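Beta-galactoside alpha-2,6-sialyltransferase (Photobacterium sp., PDB 2Z4T) transfers sialic acid from a CMP-activated donor to galactose-terminated acceptors such as lactose in alpha-2,6 linkage, using a GT-B glycosyltransferase fold. Local coordinates at residues Q343-Q346 with N347-N350; V433-T437 with D438-D442; G408-I411 with N412-I415. All coordinates share one frame; numbering follows the deposited sequence.

Contact 1. Residues Q343-Q346 with N347-N350; sequences QKLQ and NEYN. With MG (magnesium ion), chain K.
K344 and E348 form an i to i+4 salt bridge on helix 342-349. K344 NZ meets E348 OE2 at 2.7 Å, on the syn side of the carboxylate and 24° out of its plane. The lysine chain starts with CG anti to its backbone N and bends at its last two torsions, which curls NZ round to the acid. The glutamate runs extended beyond CG. Its OE1 is hydrogen-bonded to a glycerol, probably from the crystallisation liquor.

One residue further on, L345 lies against Y349. The methyl CD2 sits over one face of the ring, 3.7 Å from its centroid, in a CH-pi contact. It is offset toward the rim, nearest to CE1. F401 of strand 399-403 meets the same ring edge-to-face.

Q343 bends at chi2 (44°), which brings its amide back to N347. NE2 lies 2.6 Å from N347 OD1, but the N-H...O angle is only 119° and the bond is weak.

Y349 OH bonds to M439 O. The contact thus pairs an ionic link on its more open side with an apolar CH-pi contact on the buried side. The buried hydroxyl is satisfied, and Y349 O supplies a magnesium ligand at 2.5 Å.

Contact 2. Residues V433-T437 with D438-D442; sequences VLMMT and DMLPD
L434 and M439 are joined by the 6→1 bond of a Schellman motif, which ends helix 431-436. M439 N donates to L434 O at 2.7 Å, in the carbonyl plane. D438 N donates to M435 O at 3.1 Å, but from above that carbonyl's plane. D438 is the C-prime residue and has the positive phi (59°) that the motif needs. The motif's apolar contact is L434 CB to M439 CB, 4.2 Å apart.

The side chain of M439 runs from the motif to helix 342-349. Its CB lies 3.5 Å from T437 OG1 and 3.6 Å from L434 O. CG passes 3.4 Å from the same T437 OG1. The chain then bends at chi2 and chi3. SD packs near Q346 NE2, and CE ends against L345 and Q346.

L440 adds a further apolar contact, made by its two methyls. CD1 reaches the backbone N of M435 and also touches L434 CB. CD2 lies 3.9 Å from M435 CG. The side chains of M435 and L440 run side by side and point the same way. This joins the helix end to the loop before strand 443-447.

T437 OG1 stands between its own backbone N and carbonyl carbon (chi1 57°). From there it donates to V433 O at 2.7 Å. T437 N also donates to V433 O, and the two donors come from opposite faces of the carbonyl plane.

Contact 3. Residues G408-I411 with N412-I415; sequences GGII and NTLI
I411 and I415 pair along helix 410-417, one turn apart. Three kinds of interaction make up this contact at the start of the helix.

Backbone bonds come first. G409 is the N-cap residue, with a positive phi (53°). Its carbonyl O receives two weak bonds, from N412 N at 3.1 Å and from T413 N at 3.5 Å. Regular helical bonding then sets in. L414 N donates to I410 O and I415 N to I411 O, both at 3.1 Å and both close to straight.

Apolar contacts follow two lines. I411 CG2 meets I415 CD1 at 3.8 Å, and the two side chains lie side by side, pointing the same way. In I411, chi1 of -63° sets CG1 anti to the carbonyl carbon and so CG2 anti to the backbone N, on the side of the next turn. Both isoleucines also touch Q378 of helix 371-386. On the exposed side, I410 CD1 reaches L414 CG at 4.0 Å. The same methyl makes a van der Waals approach to the hydroxyl of T413, 3.5 Å from OG1.

N412 is the side chain with the polar tie. Its amide lies against G408, with ND2 3.6 Å from G408 CA. ND2 donates to H405 O.

The helix start is therefore weakly bonded at the N-cap carbonyl and firmer one turn on. The N412 amide ties it to H405, one of the CMP-binding residues.

How the contacts relate
Along the chain, contact 1 comes first, on helix 342-349, then contact 3 on helix 410-417, then contact 2 at the end of helix 431-436. Each is local, so they follow in series; none nests or crosses. Contact 1 leads toward strand 356-360. Contact 3 opens the helix of the beta-alpha-beta unit between strands 399-403 and 423-424. Contact 2 closes the turn before strand 443-447. These strands belong to one parallel six-stranded sheet. Contacts 1 and 2 touch, with L345 CD1 3.6 Å from L434 CD1, and so join their two helices. Contact 3 stands apart, its nearest atoms about 14 Å from contact 2.

Contact 1. Residues Q343-Q346 with N347-N350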
loop_
_atom_site.group_PDB
_atom_site.type_symbol
_atom_site.label_atom_id
_atom_site.label_comp_id
_atom_site.label_asym_id
_atom_site.label_seq_id
_atom_site.Cartn_x
_atom_site.Cartn_y
_atom_site.Cartn_z
ATOM N N GLN A 343 -11.897 -18.933 -0.392
ATOM C CA GLN A 343 -12.639 -20.193 -0.527
ATOM C C GLN A 343 -14.076 -20.032 0.042
ATOM O O GLN A 343 -15.045 -20.584 -0.501
ATOM C CB GLN A 343 -11.836 -21.368 0.091
ATOM C CG GLN A 343 -12.428 -22.824 -0.047
ATOM C CD GLN A 343 -12.981 -23.157 -1.459
ATOM O OE1 GLN A 343 -12.253 -23.134 -2.462
ATOM N NE2 GLN A 343 -14.279 -23.466 -1.526
ATOM N N LYS A 344 -14.207 -19.237 1.104
ATOM C CA LYS A 344 -15.503 -18.996 1.726
ATOM C C LYS A 344 -16.436 -18.218 0.788
ATOM O O LYS A 344 -17.608 -18.595 0.629
ATOM C CB LYS A 344 -15.329 -18.295 3.083
ATOM C CG LYS A 344 -16.580 -17.605 3.641
ATOM C CD LYS A 344 -16.479 -17.461 5.153
ATOM C CE LYS A 344 -17.175 -16.207 5.684
ATOM N NZ LYS A 344 -18.540 -15.954 5.095
ATOM N N LEU A 345 -15.921 -17.157 0.161
ATOM C CA LEU A 345 -16.680 -16.435 -0.868
ATOM C C LEU A 345 -16.984 -17.360 -2.033
ATOM O O LEU A 345 -18.127 -17.422 -2.492
ATOM C CB LEU A 345 -15.948 -15.199 -1.383
ATOM C CG LEU A 345 -16.736 -13.932 -1.752
ATOM C CD1 LEU A 345 -15.987 -13.083 -2.787
ATOM C CD2 LEU A 345 -18.130 -14.176 -2.227
ATOM N N GLN A 346 -15.975 -18.092 -2.505
ATOM C CA GLN A 346 -16.224 -19.045 -3.588
ATOM C C GLN A 346 -17.340 -20.027 -3.240
ATOM O O GLN A 346 -18.226 -20.270 -4.073
ATOM C CB GLN A 346 -14.952 -19.760 -4.066
ATOM C CG GLN A 346 -15.149 -20.560 -5.380
ATOM C CD GLN A 346 -15.574 -19.693 -6.583
ATOM O OE1 GLN A 346 -16.675 -19.853 -7.127
ATOM N NE2 GLN A 346 -14.700 -18.777 -6.991
ATOM N N ASN A 347 -17.321 -20.560 -2.011
ATOM C CA ASN A 347 -18.424 -21.419 -1.538
ATOM C C ASN A 347 -19.742 -20.681 -1.646
ATOM O O ASN A 347 -20.721 -21.245 -2.127
ATOM C CB ASN A 347 -18.256 -21.881 -0.083
ATOM C CG ASN A 347 -17.129 -22.869 0.102
ATOM O OD1 ASN A 347 -16.738 -23.567 -0.833
ATOM N ND2 ASN A 347 -16.602 -22.939 1.323
ATOM N N GLU A 348 -19.773 -19.432 -1.183
ATOM C CA GLU A 348 -21.017 -18.656 -1.198
ATOM C C GLU A 348 -21.534 -18.373 -2.603
ATOM O O GLU A 348 -22.736 -18.474 -2.840
ATOM C CB GLU A 348 -20.886 -17.383 -0.388
ATOM C CG GLU A 348 -20.908 -17.650 1.094
ATOM C CD GLU A 348 -20.134 -16.612 1.892
ATOM O OE1 GLU A 348 -19.372 -15.798 1.293
ATOM O OE2 GLU A 348 -20.298 -16.623 3.135
ATOM N N TYR A 349 -20.633 -18.059 -3.534
ATOM C CA TYR A 349 -20.983 -17.952 -4.952
ATOM C C TYR A 349 -21.650 -19.220 -5.529
ATOM O O TYR A 349 -22.336 -19.119 -6.555
ATOM C CB TYR A 349 -19.738 -17.646 -5.813
ATOM C CG TYR A 349 -19.218 -16.217 -5.822
ATOM C CD1 TYR A 349 -19.977 -15.159 -5.325
ATOM C CD2 TYR A 349 -17.953 -15.922 -6.354
ATOM C CE1 TYR A 349 -19.489 -13.852 -5.338
ATOM C CE2 TYR A 349 -17.457 -14.606 -6.376
ATOM C CZ TYR A 349 -18.233 -13.583 -5.868
ATOM O OH TYR A 349 -17.785 -12.288 -5.897
ATOM N N ASN A 350 -21.504 -20.378 -4.856
ATOM C CA ASN A 350 -21.502 -21.691 -5.542
ATOM C C ASN A 350 -22.604 -22.736 -5.769
ATOM O O ASN A 350 -22.423 -23.478 -6.746
ATOM C CB ASN A 350 -20.210 -22.478 -5.265
ATOM C CG ASN A 350 -19.196 -22.337 -6.396
ATOM O OD1 ASN A 350 -18.027 -22.718 -6.261
ATOM N ND2 ASN A 350 -19.638 -21.758 -7.514
HETATM MG MG MG K . -24.666 -18.440 -7.028
#

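Contact 2. Residues V433-T437 with D438-D442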
loop_
_atom_site.group_PDB
_atom_site.type_symbol
_atom_site.label_atom_id
_atom_site.label_comp_id
_atom_site.label_asym_id
_atom_site.label_seq_id
_atom_site.Cartn_x
_atom_site.Cartn_y
_atom_site.Cartn_z
ATOM N N VAL A 433 -8.814 -6.404 -4.343
ATOM C CA VAL A 433 -8.276 -7.726 -4.115
ATOM C C VAL A 433 -9.178 -8.795 -4.724
ATOM O O VAL A 433 -8.683 -9.845 -5.176
ATOM C CB VAL A 433 -7.827 -8.031 -2.645
ATOM C CG1 VAL A 433 -7.558 -6.762 -1.846
ATOM C CG2 VAL A 433 -8.747 -8.971 -1.937
ATOM N N LEU A 434 -10.483 -8.521 -4.806
ATOM C CA LEU A 434 -11.367 -9.455 -5.507
ATOM C C LEU A 434 -11.058 -9.482 -6.997
ATOM O O LEU A 434 -11.159 -10.527 -7.631
ATOM C CB LEU A 434 -12.864 -9.187 -5.279
ATOM C CG LEU A 434 -13.530 -9.107 -3.900
ATOM C CD1 LEU A 434 -14.791 -9.893 -3.971
ATOM C CD2 LEU A 434 -12.686 -9.584 -2.713
ATOM N N MET A 435 -10.693 -8.336 -7.553
ATOM C CA MET A 435 -10.238 -8.296 -8.936
ATOM C C MET A 435 -8.964 -9.118 -9.121
ATOM O O MET A 435 -8.894 -9.926 -10.037
ATOM C CB MET A 435 -9.989 -6.867 -9.403
ATOM C CG MET A 435 -9.650 -6.747 -10.887
ATOM S SD MET A 435 -9.100 -5.062 -11.284
ATOM C CE MET A 435 -7.574 -5.028 -10.323
ATOM N N MET A 436 -7.982 -8.907 -8.244
ATOM C CA MET A 436 -6.671 -9.552 -8.337
ATOM C C MET A 436 -6.737 -11.043 -8.089
ATOM O O MET A 436 -5.896 -11.782 -8.608
ATOM C CB MET A 436 -5.674 -8.928 -7.358
ATOM C CG MET A 436 -5.346 -7.471 -7.672
ATOM S SD MET A 436 -3.938 -6.889 -6.756
ATOM C CE MET A 436 -4.633 -6.660 -5.121
ATOM N N THR A 437 -7.722 -11.486 -7.309
ATOM C CA THR A 437 -7.883 -12.907 -7.032
ATOM C C THR A 437 -8.876 -13.592 -7.988
ATOM O O THR A 437 -9.199 -14.782 -7.828
ATOM C CB THR A 437 -8.303 -13.156 -5.569
ATOM O OG1 THR A 437 -9.516 -12.448 -5.292
ATOM C CG2 THR A 437 -7.179 -12.694 -4.560
ATOM N N ASP A 438 -9.348 -12.845 -8.992
ATOM C CA ASP A 438 -10.316 -13.374 -9.969
ATOM C C ASP A 438 -11.597 -13.839 -9.269
ATOM O O ASP A 438 -12.083 -14.931 -9.512
ATOM C CB ASP A 438 -9.685 -14.498 -10.803
ATOM C CG ASP A 438 -10.537 -14.890 -11.997
ATOM O OD1 ASP A 438 -11.249 -14.011 -12.573
ATOM O OD2 ASP A 438 -10.502 -16.095 -12.372
ATOM N N MET A 439 -12.116 -12.989 -8.386
ATOM C CA MET A 439 -13.264 -13.280 -7.528
ATOM C C MET A 439 -14.336 -12.218 -7.740
ATOM O O MET A 439 -15.161 -11.949 -6.860
ATOM C CB MET A 439 -12.844 -13.297 -6.054
ATOM C CG MET A 439 -12.108 -14.563 -5.588
ATOM S SD MET A 439 -13.018 -16.077 -5.987
ATOM C CE MET A 439 -14.389 -16.009 -4.826
ATOM N N LEU A 440 -14.311 -11.600 -8.913
ATOM C CA LEU A 440 -15.393 -10.724 -9.309
ATOM C C LEU A 440 -16.666 -11.537 -9.546
ATOM O O LEU A 440 -16.631 -12.616 -10.137
ATOM C CB LEU A 440 -14.996 -9.932 -10.556
ATOM C CG LEU A 440 -14.348 -8.540 -10.403
ATOM C CD1 LEU A 440 -13.940 -8.168 -8.997
ATOM C CD2 LEU A 440 -13.214 -8.341 -11.422
ATOM N N PRO A 441 -17.814 -10.999 -9.099
ATOM C CA PRO A 441 -19.113 -11.633 -9.281
ATOM C C PRO A 441 -19.544 -11.451 -10.736
ATOM O O PRO A 441 -18.793 -10.868 -11.516
ATOM C CB PRO A 441 -19.994 -10.798 -8.372
ATOM C CG PRO A 441 -19.398 -9.439 -8.503
ATOM C CD PRO A 441 -17.939 -9.703 -8.408
ATOM N N ASP A 442 -20.740 -11.911 -11.097
ATOM C CA ASP A 442 -21.279 -11.648 -12.435
ATOM C C ASP A 442 -21.696 -10.199 -12.652
ATOM O O ASP A 442 -21.620 -9.702 -13.769
ATOM C CB ASP A 442 -22.474 -12.546 -12.729
ATOM C CG ASP A 442 -22.150 -13.981 -12.515
ATOM O OD1 ASP A 442 -21.341 -14.513 -13.311
ATOM O OD2 ASP A 442 -22.665 -14.557 -11.531
#

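Contact 3. Residues G408-I411 with N412-I415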
loop_
_atom_site.group_PDB
_atom_site.type_symbol
_atom_site.label_atom_id
_atom_site.label_comp_id
_atom_site.label_asym_id
_atom_site.label_seq_id
_atom_site.Cartn_x
_atom_site.Cartn_y
_atom_site.Cartn_z
ATOM N N GLY A 408 -17.242 2.659 6.376
ATOM C CA GLY A 408 -18.697 2.849 6.401
ATOM C C GLY A 408 -19.319 2.846 7.785
ATOM O O GLY A 408 -20.346 3.491 8.015
ATOM N N GLY A 409 -18.701 2.108 8.707
ATOM C CA GLY A 409 -19.126 2.082 10.089
ATOM C C GLY A 409 -20.595 1.746 10.189
ATOM O O GLY A 409 -21.038 0.714 9.679
ATOM N N ILE A 410 -21.350 2.639 10.819
ATOM C CA ILE A 410 -22.751 2.391 11.103
ATOM C C ILE A 410 -23.592 2.340 9.831
ATOM O O ILE A 410 -24.693 1.807 9.852
ATOM C CB ILE A 410 -23.301 3.390 12.171
ATOM C CG1 ILE A 410 -23.994 2.626 13.317
ATOM C CG2 ILE A 410 -24.156 4.522 11.558
ATOM C CD1 ILE A 410 -25.464 2.041 13.033
ATOM N N ILE A 411 -23.066 2.868 8.722
ATOM C CA ILE A 411 -23.757 2.794 7.419
ATOM C C ILE A 411 -23.853 1.353 6.954
ATOM O O ILE A 411 -24.912 0.896 6.496
ATOM C CB ILE A 411 -23.035 3.604 6.323
ATOM C CG1 ILE A 411 -23.025 5.084 6.679
ATOM C CG2 ILE A 411 -23.697 3.380 4.965
ATOM C CD1 ILE A 411 -22.238 5.916 5.720
ATOM N N ASN A 412 -22.740 0.643 7.081
ATOM C CA ASN A 412 -22.675 -0.757 6.714
ATOM C C ASN A 412 -23.597 -1.623 7.553
ATOM O O ASN A 412 -24.283 -2.485 7.003
ATOM C CB ASN A 412 -21.233 -1.270 6.737
ATOM C CG ASN A 412 -20.355 -0.564 5.712
ATOM O OD1 ASN A 412 -20.862 0.077 4.798
ATOM N ND2 ASN A 412 -19.042 -0.688 5.853
ATOM N N THR A 413 -23.660 -1.389 8.865
ATOM C CA THR A 413 -24.539 -2.241 9.661
ATOM C C THR A 413 -26.028 -1.996 9.337
ATOM O O THR A 413 -26.794 -2.945 9.214
ATOM C CB THR A 413 -24.201 -2.264 11.209
ATOM O OG1 THR A 413 -24.969 -1.280 11.903
ATOM C CG2 THR A 413 -22.705 -2.037 11.477
ATOM N N LEU A 414 -26.408 -0.731 9.135
ATOM C CA LEU A 414 -27.775 -0.383 8.735
ATOM C C LEU A 414 -28.194 -1.044 7.420
ATOM O O LEU A 414 -29.294 -1.595 7.330
ATOM C CB LEU A 414 -27.957 1.130 8.638
ATOM C CG LEU A 414 -28.009 1.870 9.978
ATOM C CD1 LEU A 414 -27.774 3.344 9.781
ATOM C CD2 LEU A 414 -29.350 1.623 10.706
ATOM N N ILE A 415 -27.313 -0.994 6.415
ATOM C CA ILE A 415 -27.569 -1.616 5.110
ATOM C C ILE A 415 -27.688 -3.117 5.286
ATOM O O ILE A 415 -28.558 -3.752 4.710
ATOM C CB ILE A 415 -26.448 -1.302 4.075
ATOM C CG1 ILE A 415 -26.496 0.158 3.651
ATOM C CG2 ILE A 415 -26.560 -2.187 2.850
ATOM C CD1 ILE A 415 -25.264 0.604 2.883
#